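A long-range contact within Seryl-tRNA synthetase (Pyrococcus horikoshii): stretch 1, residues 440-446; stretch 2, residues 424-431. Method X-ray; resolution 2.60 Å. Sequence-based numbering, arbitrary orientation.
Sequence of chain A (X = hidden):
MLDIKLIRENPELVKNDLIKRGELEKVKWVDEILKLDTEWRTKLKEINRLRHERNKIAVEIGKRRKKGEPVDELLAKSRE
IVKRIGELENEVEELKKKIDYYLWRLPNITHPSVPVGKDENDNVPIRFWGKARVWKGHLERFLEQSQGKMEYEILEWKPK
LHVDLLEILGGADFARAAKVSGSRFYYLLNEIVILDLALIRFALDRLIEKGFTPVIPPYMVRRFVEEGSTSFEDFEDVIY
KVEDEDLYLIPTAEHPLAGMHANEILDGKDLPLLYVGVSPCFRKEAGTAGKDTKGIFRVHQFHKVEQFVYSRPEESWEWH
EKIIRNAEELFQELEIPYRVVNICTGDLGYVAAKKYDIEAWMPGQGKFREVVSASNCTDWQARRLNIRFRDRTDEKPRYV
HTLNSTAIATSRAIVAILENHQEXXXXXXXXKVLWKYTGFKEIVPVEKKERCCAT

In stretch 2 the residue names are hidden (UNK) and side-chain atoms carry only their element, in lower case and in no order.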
# COMPACT_ATOMS: atom_id res chain seq x y z
N PHE A 440 -0.71 27.86 2.06
CA PHE A 440 -0.41 28.69 0.91
C PHE A 440 -1.63 28.86 -0.00
O PHE A 440 -2.50 28.02 -0.01
CB PHE A 440 0.74 28.06 0.16
CG PHE A 440 0.48 26.64 -0.26
CD1 PHE A 440 -0.18 26.35 -1.46
CD2 PHE A 440 0.96 25.57 0.51
CE1 PHE A 440 -0.35 25.03 -1.88
CE2 PHE A 440 0.79 24.24 0.10
CZ PHE A 440 0.14 23.96 -1.09
N LYS A 441 -1.68 29.95 -0.77
CA LYS A 441 -2.82 30.20 -1.66
C LYS A 441 -2.50 29.92 -3.12
O LYS A 441 -3.39 29.81 -3.96
CB LYS A 441 -3.31 31.64 -1.52
CG LYS A 441 -3.81 32.01 -0.13
CD LYS A 441 -4.39 33.41 -0.12
CE LYS A 441 -4.76 33.84 1.28
NZ LYS A 441 -3.59 33.76 2.19
N GLU A 442 -1.22 29.78 -3.43
CA GLU A 442 -0.81 29.49 -4.79
C GLU A 442 0.53 28.79 -4.75
O GLU A 442 1.18 28.72 -3.71
CB GLU A 442 -0.68 30.79 -5.58
CG GLU A 442 0.18 31.85 -4.88
CD GLU A 442 0.46 33.06 -5.76
OE1 GLU A 442 -0.49 33.57 -6.40
OE2 GLU A 442 1.63 33.51 -5.79
N ILE A 443 0.94 28.24 -5.89
CA ILE A 443 2.23 27.59 -5.96
C ILE A 443 2.98 28.27 -7.09
O ILE A 443 2.52 28.28 -8.22
CB ILE A 443 2.11 26.07 -6.25
CG1 ILE A 443 1.19 25.41 -5.20
CG2 ILE A 443 3.52 25.44 -6.19
CD1 ILE A 443 0.82 23.98 -5.50
N VAL A 444 4.12 28.85 -6.77
CA VAL A 444 4.90 29.54 -7.78
C VAL A 444 6.07 28.72 -8.31
O VAL A 444 6.60 27.84 -7.63
CB VAL A 444 5.44 30.90 -7.23
CG1 VAL A 444 4.32 31.65 -6.56
CG2 VAL A 444 6.60 30.69 -6.25
N PRO A 445 6.46 28.99 -9.55
CA PRO A 445 7.57 28.26 -10.15
C PRO A 445 8.85 28.49 -9.38
O PRO A 445 9.00 29.52 -8.74
CB PRO A 445 7.64 28.83 -11.57
CG PRO A 445 7.02 30.13 -11.46
CD PRO A 445 5.87 29.92 -10.52
N VAL A 446 9.74 27.51 -9.42
CA VAL A 446 11.01 27.61 -8.73
C VAL A 446 12.02 28.14 -9.73
O VAL A 446 11.78 28.09 -10.94
CB VAL A 446 11.46 26.22 -8.18
CG1 VAL A 446 10.34 25.62 -7.39
CG2 VAL A 446 11.85 25.27 -9.27
N UNK A 424 -0.13 32.20 -16.97
CA UNK A 424 0.85 32.12 -18.05
C UNK A 424 2.23 31.70 -17.60
O UNK A 424 2.91 30.92 -18.29
c UNK A 424 0.14 35.31 -20.18
o UNK A 424 0.90 35.17 -21.16
c UNK A 424 -0.20 34.07 -19.36
c UNK A 424 1.03 33.45 -18.77
o UNK A 424 -0.33 36.41 -19.83
N UNK A 425 2.66 32.22 -16.46
CA UNK A 425 3.99 31.94 -15.95
C UNK A 425 4.17 30.58 -15.29
O UNK A 425 5.30 30.22 -14.94
o UNK A 425 2.71 32.18 -13.58
c UNK A 425 3.51 33.11 -13.77
o UNK A 425 3.61 34.11 -13.02
c UNK A 425 4.42 33.03 -14.98
N UNK A 426 3.08 29.82 -15.11
CA UNK A 426 3.19 28.52 -14.47
C UNK A 426 2.64 28.51 -13.05
O UNK A 426 2.35 27.47 -12.47
N UNK A 427 2.51 29.70 -12.47
CA UNK A 427 1.96 29.84 -11.15
C UNK A 427 0.60 29.20 -11.15
O UNK A 427 -0.20 29.39 -12.07
c UNK A 427 1.20 31.40 -9.37
c UNK A 427 1.78 31.28 -10.78
o UNK A 427 3.04 31.95 -10.85
N UNK A 428 0.32 28.44 -10.10
CA UNK A 428 -0.95 27.77 -9.99
C UNK A 428 -1.66 28.25 -8.75
O UNK A 428 -1.14 28.13 -7.65
c UNK A 428 -0.42 25.76 -11.33
c UNK A 428 -2.00 25.56 -9.41
c UNK A 428 -0.75 26.25 -9.94
N UNK A 429 -2.84 28.82 -8.94
CA UNK A 429 -3.61 29.33 -7.82
C UNK A 429 -4.40 28.18 -7.23
O UNK A 429 -4.93 27.36 -7.97
c UNK A 429 -4.54 30.47 -8.27
c UNK A 429 -5.67 34.86 -8.16
n UNK A 429 -5.84 35.66 -7.11
c UNK A 429 -3.76 31.70 -8.72
c UNK A 429 -4.65 32.85 -9.15
n UNK A 429 -6.28 35.14 -9.30
n UNK A 429 -4.90 33.78 -8.06
N UNK A 430 -4.46 28.10 -5.91
CA UNK A 430 -5.22 27.01 -5.32
C UNK A 430 -6.56 27.55 -4.82
O UNK A 430 -6.62 28.60 -4.22
c UNK A 430 -4.93 26.50 -2.84
c UNK A 430 -5.97 25.50 -2.49
c UNK A 430 -4.38 26.24 -4.21
c UNK A 430 -2.91 26.60 -4.29
N UNK A 431 -7.65 26.83 -5.13
CA UNK A 431 -9.03 27.18 -4.74
C UNK A 431 -9.14 27.60 -3.28
O UNK A 431 -8.65 26.90 -2.39
c UNK A 431 -9.02 25.23 -6.10
c UNK A 431 -9.81 25.90 -5.01
c UNK A 431 -7.59 25.49 -5.73

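Position 424 carries five side-chain atoms: an unbranched run of three carbons, the last bonded to two oxygens. That is a carboxylate two methylenes from the backbone, hence E424. It is exposed and makes no contact with stretch 1.

Position 425 has a shorter acid, two carbons with two oxygens on the second, which identifies D425. Its backbone O lies 3.9 Å from P445 CG. One carboxylate oxygen turns instead to its own stretch, accepting a hydrogen bond from the backbone N of position 427 (N to OD2 of D425, 2.7 Å, with an angle of 157° at the hydrogen).

Position 426 has no side-chain atoms, so it is G426. The backbone agrees: at phi 106° and psi -18°, a CB would be jammed against the carbonyl O of D425. An ideal CB would point toward stretch 1 and sit 4.2 Å from P445 CB, so the backbone angles rather than the proline make the case for glycine.

At 427 the first side-chain carbon bears one oxygen and one carbon. This three-atom fork is threonine, T427, with chi1 at -59° (m). Its OG1 donates to D425 OD2 at 2.8 Å, so the same carboxylate oxygen receives both the amide and the hydroxyl, and OG1 also lies 3.5 Å from P445 CD. The methyl CG2 is 4.0 Å from E442 CD and 4.2 Å from V444 CG1, while CA makes a CA-H...O contact of 3.4 Å with I443 O.

Position 428 shows three carbons, one bonded to CA and carrying the other two. This symmetric fork without a longer arm gives V428, chi1 163° (t). Its main chain pairs with I443 in both directions: V428 N donates to I443 O (2.9 Å, 169°), and I443 N donates to V428 O (2.7 Å, 157°).

Three carbons, a nitrogen, and then a carbon holding two more nitrogens form a guanidinium chain at 429: R429. Its CA lies 4.0 Å from E442 CB. The nearest side-chain approach, E442 OE1 to R429 CG at 4.4 Å, involves the aliphatic part of the arginine.

Position 430 has four carbons forked at the first, one arm two carbons long, which is isoleucine. I430 points toward stretch 1, and its CG2 lies 3.6 Å from E442 CA, 3.9 Å from F440 CE1 at the ring edge, and 4.4 Å from I443 CG1. Its N donates to K441 O (2.8 Å, 166°).

At 431 three carbons close a ring onto the backbone N, giving P431, which points away and makes no contact.

The contact is a short antiparallel pairing, with end-to-end directions 158° apart. I443 and V428 form the hydrogen-bonded pair, and E442 and R429 the non-hydrogen-bonded pair, their side chains on the opposite face from those of I443 and V428. I430 N to K441 O extends the ladder. Around it, I430 packs beside F440 and I443, while T427 meets P445 at the other end; together the stretches bury 429 Å².

Stretch 2, residues 424-431: EDGTVRIP
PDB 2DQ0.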